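Long-range contacts in hypothetical protein Atu2299 (PDB 2HLY), which is of unknown function but belongs to a family placed in the clan of papain-like cysteine peptidases, a relationship that leaves its activity open: residues I16-N21 and P197-M202; K118-P123 and F140-E145. One frame throughout, in Å; residues are numbered along the deposited sequence.

Contact 1: I16-N21 and P197-M202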
loop_
_atom_site.group_PDB
_atom_site.type_symbol
_atom_site.label_atom_id
_atom_site.label_comp_id
_atom_site.label_asym_id
_atom_site.label_seq_id
_atom_site.Cartn_x
_atom_site.Cartn_y
_atom_site.Cartn_z
ATOM N N ILE A 16 -7.492 -4.837 -4.412
ATOM C CA ILE A 16 -6.044 -5.038 -4.235
ATOM C C ILE A 16 -5.671 -4.940 -2.756
ATOM O O ILE A 16 -4.987 -5.811 -2.208
ATOM C CB ILE A 16 -5.212 -4.051 -5.096
ATOM C CG1 ILE A 16 -5.426 -4.366 -6.583
ATOM C CG2 ILE A 16 -3.722 -4.129 -4.730
ATOM C CD1 ILE A 16 -4.889 -3.292 -7.552
ATOM N N TYR A 17 -6.158 -3.892 -2.099
ATOM C CA TYR A 17 -5.946 -3.761 -0.666
ATOM C C TYR A 17 -6.442 -5.021 0.052
ATOM O O TYR A 17 -5.723 -5.591 0.878
ATOM C CB TYR A 17 -6.615 -2.496 -0.079
ATOM C CG TYR A 17 -6.743 -2.598 1.431
ATOM C CD1 TYR A 17 -5.662 -2.278 2.266
ATOM C CD2 TYR A 17 -7.915 -3.082 2.021
ATOM C CE1 TYR A 17 -5.760 -2.421 3.648
ATOM C CE2 TYR A 17 -8.026 -3.217 3.411
ATOM C CZ TYR A 17 -6.948 -2.894 4.209
ATOM O OH TYR A 17 -7.031 -3.040 5.592
ATOM N N ARG A 18 -7.663 -5.456 -0.270
ATOM C CA ARG A 18 -8.248 -6.611 0.430
ATOM C C ARG A 18 -7.401 -7.875 0.253
ATOM O O ARG A 18 -7.150 -8.584 1.232
ATOM C CB ARG A 18 -9.687 -6.840 -0.014
ATOM C CG ARG A 18 -10.460 -7.739 0.949
ATOM C CD ARG A 18 -11.887 -7.980 0.456
ATOM N NE ARG A 18 -12.681 -6.750 0.313
ATOM C CZ ARG A 18 -13.318 -6.129 1.306
ATOM N NH1 ARG A 18 -13.261 -6.603 2.551
ATOM N NH2 ARG A 18 -14.018 -5.020 1.054
ATOM N N VAL A 19 -6.938 -8.123 -0.971
ATOM C CA VAL A 19 -6.106 -9.291 -1.263
ATOM C C VAL A 19 -4.827 -9.270 -0.429
ATOM O O VAL A 19 -4.483 -10.248 0.233
ATOM C CB VAL A 19 -5.791 -9.397 -2.766
ATOM C CG1 VAL A 19 -4.645 -10.392 -3.025
ATOM C CG2 VAL A 19 -7.058 -9.793 -3.517
ATOM N N ILE A 20 -4.118 -8.143 -0.466
ATOM C CA ILE A 20 -2.835 -8.055 0.220
ATOM C C ILE A 20 -3.046 -8.152 1.730
ATOM O O ILE A 20 -2.309 -8.864 2.436
ATOM C CB ILE A 20 -2.087 -6.756 -0.150
ATOM C CG1 ILE A 20 -1.869 -6.687 -1.664
ATOM C CG2 ILE A 20 -0.777 -6.657 0.657
ATOM C CD1 ILE A 20 -1.363 -5.339 -2.170
ATOM N N ASN A 21 -4.066 -7.451 2.228
ATOM C CA ASN A 21 -4.367 -7.490 3.658
ATOM C C ASN A 21 -4.661 -8.910 4.120
ATOM O O ASN A 21 -4.234 -9.339 5.197
ATOM C CB ASN A 21 -5.571 -6.618 3.967
ATOM C CG ASN A 21 -5.755 -6.404 5.443
ATOM O OD1 ASN A 21 -4.816 -5.993 6.140
ATOM N ND2 ASN A 21 -6.948 -6.713 5.940
ATOM N N PRO A 197 -8.793 -16.740 3.951
ATOM C CA PRO A 197 -10.012 -16.064 3.528
ATOM C C PRO A 197 -9.790 -14.591 3.229
ATOM O O PRO A 197 -8.886 -13.973 3.793
ATOM C CB PRO A 197 -10.900 -16.165 4.769
ATOM C CG PRO A 197 -9.952 -16.132 5.899
ATOM C CD PRO A 197 -8.664 -16.764 5.421
ATOM N N LEU A 198 -10.623 -14.024 2.367
ATOM C CA LEU A 198 -10.612 -12.572 2.215
ATOM C C LEU A 198 -11.086 -11.928 3.510
ATOM O O LEU A 198 -12.060 -12.390 4.117
ATOM C CB LEU A 198 -11.529 -12.153 1.067
ATOM C CG LEU A 198 -11.038 -12.366 -0.366
ATOM C CD1 LEU A 198 -12.187 -12.149 -1.362
ATOM C CD2 LEU A 198 -9.841 -11.473 -0.705
ATOM N N THR A 199 -10.389 -10.888 3.959
ATOM C CA THR A 199 -10.831 -10.137 5.140
ATOM C C THR A 199 -12.133 -9.375 4.818
ATOM O O THR A 199 -12.495 -9.213 3.651
ATOM C CB THR A 199 -9.725 -9.188 5.679
ATOM O OG1 THR A 199 -9.314 -8.302 4.639
ATOM C CG2 THR A 199 -8.507 -10.002 6.160
ATOM N N GLY A 200 -12.831 -8.905 5.852
ATOM C CA GLY A 200 -14.237 -8.520 5.688
ATOM C C GLY A 200 -14.690 -7.100 5.983
ATOM O O GLY A 200 -15.863 -6.886 6.266
ATOM N N GLU A 201 -13.788 -6.120 5.902
ATOM C CA GLU A 201 -14.177 -4.718 6.144
ATOM C C GLU A 201 -14.960 -4.164 4.950
ATOM O O GLU A 201 -14.682 -4.518 3.805
ATOM C CB GLU A 201 -12.939 -3.844 6.423
ATOM C CG GLU A 201 -13.235 -2.429 6.981
ATOM C CD GLU A 201 -11.955 -1.610 7.249
ATOM O OE1 GLU A 201 -10.844 -2.109 6.945
ATOM O OE2 GLU A 201 -12.053 -0.470 7.760
ATOM N N MET A 202 -15.953 -3.323 5.234
ATOM C CA MET A 202 -16.658 -2.563 4.209
ATOM C C MET A 202 -15.808 -1.341 3.912
ATOM O O MET A 202 -15.396 -0.636 4.837
ATOM C CB MET A 202 -18.038 -2.136 4.725
ATOM C CG MET A 202 -18.939 -1.502 3.699
ATOM S SD MET A 202 -20.637 -1.436 4.317
ATOM C CE MET A 202 -21.217 -3.080 3.915
HETATM O O HOH W 1 -9.427 -4.112 6.505
#
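Tyr17 meets Glu201 through a water rather than directly. The phenol OH of Tyr17 and OE1 of Glu201 stand 4.2 Å apart, and water 1 lies between them, at the edge of the Tyr17 ring and in its plane, 2.8 Å from Tyr17 OH and donating to Glu201 OE1. The two side chains cross at about a right angle.

One residue on, Arg18 carries most of the contact. Its CG is anti to the backbone N (chi1 -163°), and the chain then bends at chi3, while CG and CD run past Thr199 in the opposite direction to that side chain. The guanidinium turns its edge to the loop. Its NH1 donates to Thr199 O at 2.9 Å, reaching it from 40° above the carbonyl plane, and also to Glu201 O at 2.8 Å, in plane on a lone pair. NH2 donates to that same Glu201 oxygen at 2.9 Å, almost in line with its C=O bond. Three bonds thus tie one side chain to two backbone carbonyls on either side of Gly200, and all lie close to the guanidinium plane, which fixes its rotation.

Val19 adds a looser apolar touch, its CG2 4.3 Å from Leu198 CD2; both residues also pack on Trp172 of helix 160-172. At the end of the segment, Asn21 ND2 donates to Thr199 OG1 at 3.1 Å, with the acceptor near the amide plane and a fairly straight N-H...O angle of 158°. OG of Ser22, the next residue of the helix, is hydrogen-bonded to Thr199 N.

In sum, an arginine side chain on helix 10-24 holds two main-chain carbonyls of the irregular loop that leaves the hairpin of strands 183-187 and 193-197.

Contact 2: K118-P123 and F140-E145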
loop_
_atom_site.group_PDB
_atom_site.type_symbol
_atom_site.label_atom_id
_atom_site.label_comp_id
_atom_site.label_asym_id
_atom_site.label_seq_id
_atom_site.Cartn_x
_atom_site.Cartn_y
_atom_site.Cartn_z
ATOM N N LYS A 118 -9.923 5.139 3.542
ATOM C CA LYS A 118 -10.288 5.569 2.193
ATOM C C LYS A 118 -9.168 5.253 1.196
ATOM O O LYS A 118 -8.034 4.992 1.588
ATOM C CB LYS A 118 -10.601 7.077 2.131
ATOM C CG LYS A 118 -11.688 7.583 3.075
ATOM C CD LYS A 118 -11.962 9.057 2.813
ATOM C CE LYS A 118 -12.901 9.651 3.843
ATOM N NZ LYS A 118 -13.309 11.031 3.456
ATOM N N MET A 119 -9.497 5.286 -0.093
ATOM C CA MET A 119 -8.484 5.107 -1.126
ATOM C C MET A 119 -7.508 6.284 -1.187
ATOM O O MET A 119 -7.938 7.431 -1.123
ATOM C CB MET A 119 -9.160 4.976 -2.490
ATOM C CG MET A 119 -8.175 4.995 -3.642
ATOM S SD MET A 119 -8.847 4.642 -5.263
ATOM C CE MET A 119 -9.707 6.166 -5.622
ATOM N N PHE A 120 -6.212 5.986 -1.367
ATOM C CA PHE A 120 -5.257 7.021 -1.785
ATOM C C PHE A 120 -4.669 6.706 -3.166
ATOM O O PHE A 120 -3.873 5.789 -3.328
ATOM C CB PHE A 120 -4.107 7.250 -0.788
ATOM C CG PHE A 120 -3.288 8.441 -1.161
ATOM C CD1 PHE A 120 -3.666 9.716 -0.728
ATOM C CD2 PHE A 120 -2.205 8.307 -2.037
ATOM C CE1 PHE A 120 -2.943 10.853 -1.127
ATOM C CE2 PHE A 120 -1.494 9.439 -2.465
ATOM C CZ PHE A 120 -1.863 10.707 -1.990
ATOM N N GLN A 121 -5.086 7.497 -4.153
ATOM C CA GLN A 121 -4.589 7.375 -5.527
ATOM C C GLN A 121 -4.704 8.789 -6.120
ATOM O O GLN A 121 -5.817 9.281 -6.359
ATOM C CB GLN A 121 -5.452 6.384 -6.319
ATOM C CG GLN A 121 -4.989 6.266 -7.788
ATOM C CD GLN A 121 -5.843 5.378 -8.677
ATOM O OE1 GLN A 121 -5.512 5.211 -9.848
ATOM N NE2 GLN A 121 -6.927 4.808 -8.133
ATOM N N ARG A 122 -3.553 9.434 -6.318
ATOM C CA ARG A 122 -3.530 10.840 -6.764
ATOM C C ARG A 122 -2.353 11.059 -7.719
ATOM O O ARG A 122 -1.346 10.356 -7.624
ATOM C CB ARG A 122 -3.404 11.794 -5.568
ATOM C CG ARG A 122 -4.513 11.688 -4.503
ATOM C CD ARG A 122 -4.568 12.940 -3.605
ATOM N NE ARG A 122 -4.891 14.107 -4.419
ATOM C CZ ARG A 122 -4.329 15.316 -4.307
ATOM N NH1 ARG A 122 -3.403 15.578 -3.375
ATOM N NH2 ARG A 122 -4.680 16.279 -5.149
ATOM N N PRO A 123 -2.453 12.054 -8.622
ATOM C CA PRO A 123 -1.321 12.287 -9.522
ATOM C C PRO A 123 -0.079 12.733 -8.743
ATOM O O PRO A 123 -0.180 13.556 -7.840
ATOM C CB PRO A 123 -1.810 13.429 -10.439
ATOM C CG PRO A 123 -3.323 13.399 -10.329
ATOM C CD PRO A 123 -3.573 12.977 -8.888
ATOM N N PHE A 140 -0.427 15.506 0.015
ATOM C CA PHE A 140 0.593 14.535 0.369
ATOM C C PHE A 140 1.963 15.046 0.014
ATOM O O PHE A 140 2.122 15.880 -0.886
ATOM C CB PHE A 140 0.360 13.185 -0.324
ATOM C CG PHE A 140 0.555 13.212 -1.836
ATOM C CD1 PHE A 140 1.654 12.589 -2.406
ATOM C CD2 PHE A 140 -0.370 13.828 -2.675
ATOM C CE1 PHE A 140 1.842 12.586 -3.803
ATOM C CE2 PHE A 140 -0.191 13.823 -4.069
ATOM C CZ PHE A 140 0.909 13.221 -4.627
ATOM N N PHE A 141 2.950 14.559 0.757
ATOM C CA PHE A 141 4.331 14.881 0.448
ATOM C C PHE A 141 5.172 13.632 0.632
ATOM O O PHE A 141 5.066 12.950 1.656
ATOM C CB PHE A 141 4.862 16.024 1.326
ATOM C CG PHE A 141 6.323 16.282 1.115
ATOM C CD1 PHE A 141 6.768 16.946 -0.030
ATOM C CD2 PHE A 141 7.260 15.819 2.045
ATOM C CE1 PHE A 141 8.142 17.149 -0.245
ATOM C CE2 PHE A 141 8.630 16.029 1.844
ATOM C CZ PHE A 141 9.067 16.673 0.698
ATOM N N TYR A 142 6.016 13.365 -0.357
ATOM C CA TYR A 142 6.948 12.236 -0.335
ATOM C C TYR A 142 8.384 12.699 -0.535
ATOM O O TYR A 142 8.657 13.562 -1.394
ATOM C CB TYR A 142 6.674 11.292 -1.499
ATOM C CG TYR A 142 5.368 10.554 -1.516
ATOM C CD1 TYR A 142 4.691 10.212 -0.341
ATOM C CD2 TYR A 142 4.813 10.174 -2.738
ATOM C CE1 TYR A 142 3.482 9.481 -0.388
ATOM C CE2 TYR A 142 3.616 9.459 -2.796
ATOM C CZ TYR A 142 2.957 9.128 -1.624
ATOM O OH TYR A 142 1.796 8.391 -1.694
ATOM N N ARG A 143 9.298 12.117 0.240
ATOM C CA ARG A 143 10.718 12.197 -0.088
ATOM C C ARG A 143 11.271 10.796 -0.177
ATOM O O ARG A 143 11.437 10.114 0.850
ATOM C CB ARG A 143 11.511 13.029 0.916
ATOM C CG ARG A 143 12.968 13.155 0.497
ATOM C CD ARG A 143 13.772 14.025 1.426
ATOM N NE ARG A 143 13.897 13.436 2.754
ATOM C CZ ARG A 143 13.442 14.014 3.864
ATOM N NH1 ARG A 143 12.847 15.200 3.803
ATOM N NH2 ARG A 143 13.591 13.414 5.038
ATOM N N SER A 144 11.558 10.379 -1.406
ATOM C CA SER A 144 12.190 9.098 -1.649
ATOM C C SER A 144 13.586 9.070 -1.027
ATOM O O SER A 144 14.361 10.012 -1.189
ATOM C CB SER A 144 12.291 8.813 -3.154
ATOM O OG SER A 144 12.886 7.538 -3.359
ATOM N N GLU A 145 13.883 7.970 -0.340
ATOM C CA GLU A 145 15.206 7.712 0.223
ATOM C C GLU A 145 15.716 6.390 -0.349
ATOM O O GLU A 145 15.593 5.333 0.290
ATOM C CB GLU A 145 15.123 7.669 1.738
ATOM C CG GLU A 145 14.719 9.008 2.330
ATOM C CD GLU A 145 15.883 9.987 2.436
ATOM O OE1 GLU A 145 17.021 9.649 2.007
ATOM O OE2 GLU A 145 15.658 11.101 2.964
HETATM O O HOH W 2 -0.913 17.458 -2.400
#
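Phe120 drives the edge of its ring into one face of Phe140 in a T-shaped pair, with centroids 5.2 Å apart and planes at 74°. The touching atom is CZ of Phe120, 3.5 Å from Phe140 CG and displaced from the ring centre toward the rim. Phe120 CG, anti to its backbone N, carries the ring toward 140-144; Phe140 CG lies between N and the carbonyl carbon (chi1 68°), placing its ring where a face receives that CZ.

Tyr142 comes at Phe120 tip to tip, its OH 3.5 Å from Phe120 CE2; that hydroxyl is hydrogen-bonded to Tyr63 OH. The edge of Phe140 is lined by polar atoms close to its plane. Arg122 NH1 lies 3.6 Å from Phe140 CD2, at the ring's edge and not over its face, so the contact is not cation-pi, and Pro123 O approaches Phe140 CZ to 3.4 Å. Arg122 also lays CG over one face of Phe120. Water 2 accepts from Arg122 NH1, in a long bond of 3.3 Å, and from Phe140 N, linking the guanidinium to the backbone of Phe140.

Strands 120-123 and 140-144 cross at 80° with axes 10.3 Å apart, too far for direct pairing. The first borders the four-stranded sheet beside 97-100, the second the three-stranded sheet beside 60-65, so aromatic side chains join two sheets. Helix 10-24 lies alongside, Tyr13 OH being hydrogen-bonded to Phe120 N.

The two contacts occupy opposite sides of the chain's centre, with their own centres 21 Å apart and their nearest atoms about 7 Å apart, so neither touches the other. In sequence, contact 2 falls wholly between the segments of contact 1. Helix 10-24 connects them: contact 1 uses its residues 16-21, while Tyr13, earlier in the same helix, reaches the 118-123 segment of contact 2. The chemistry differs, polar and partly buried in contact 1, aromatic and buried in contact 2. No ligand or active site is established here to which either could be referred.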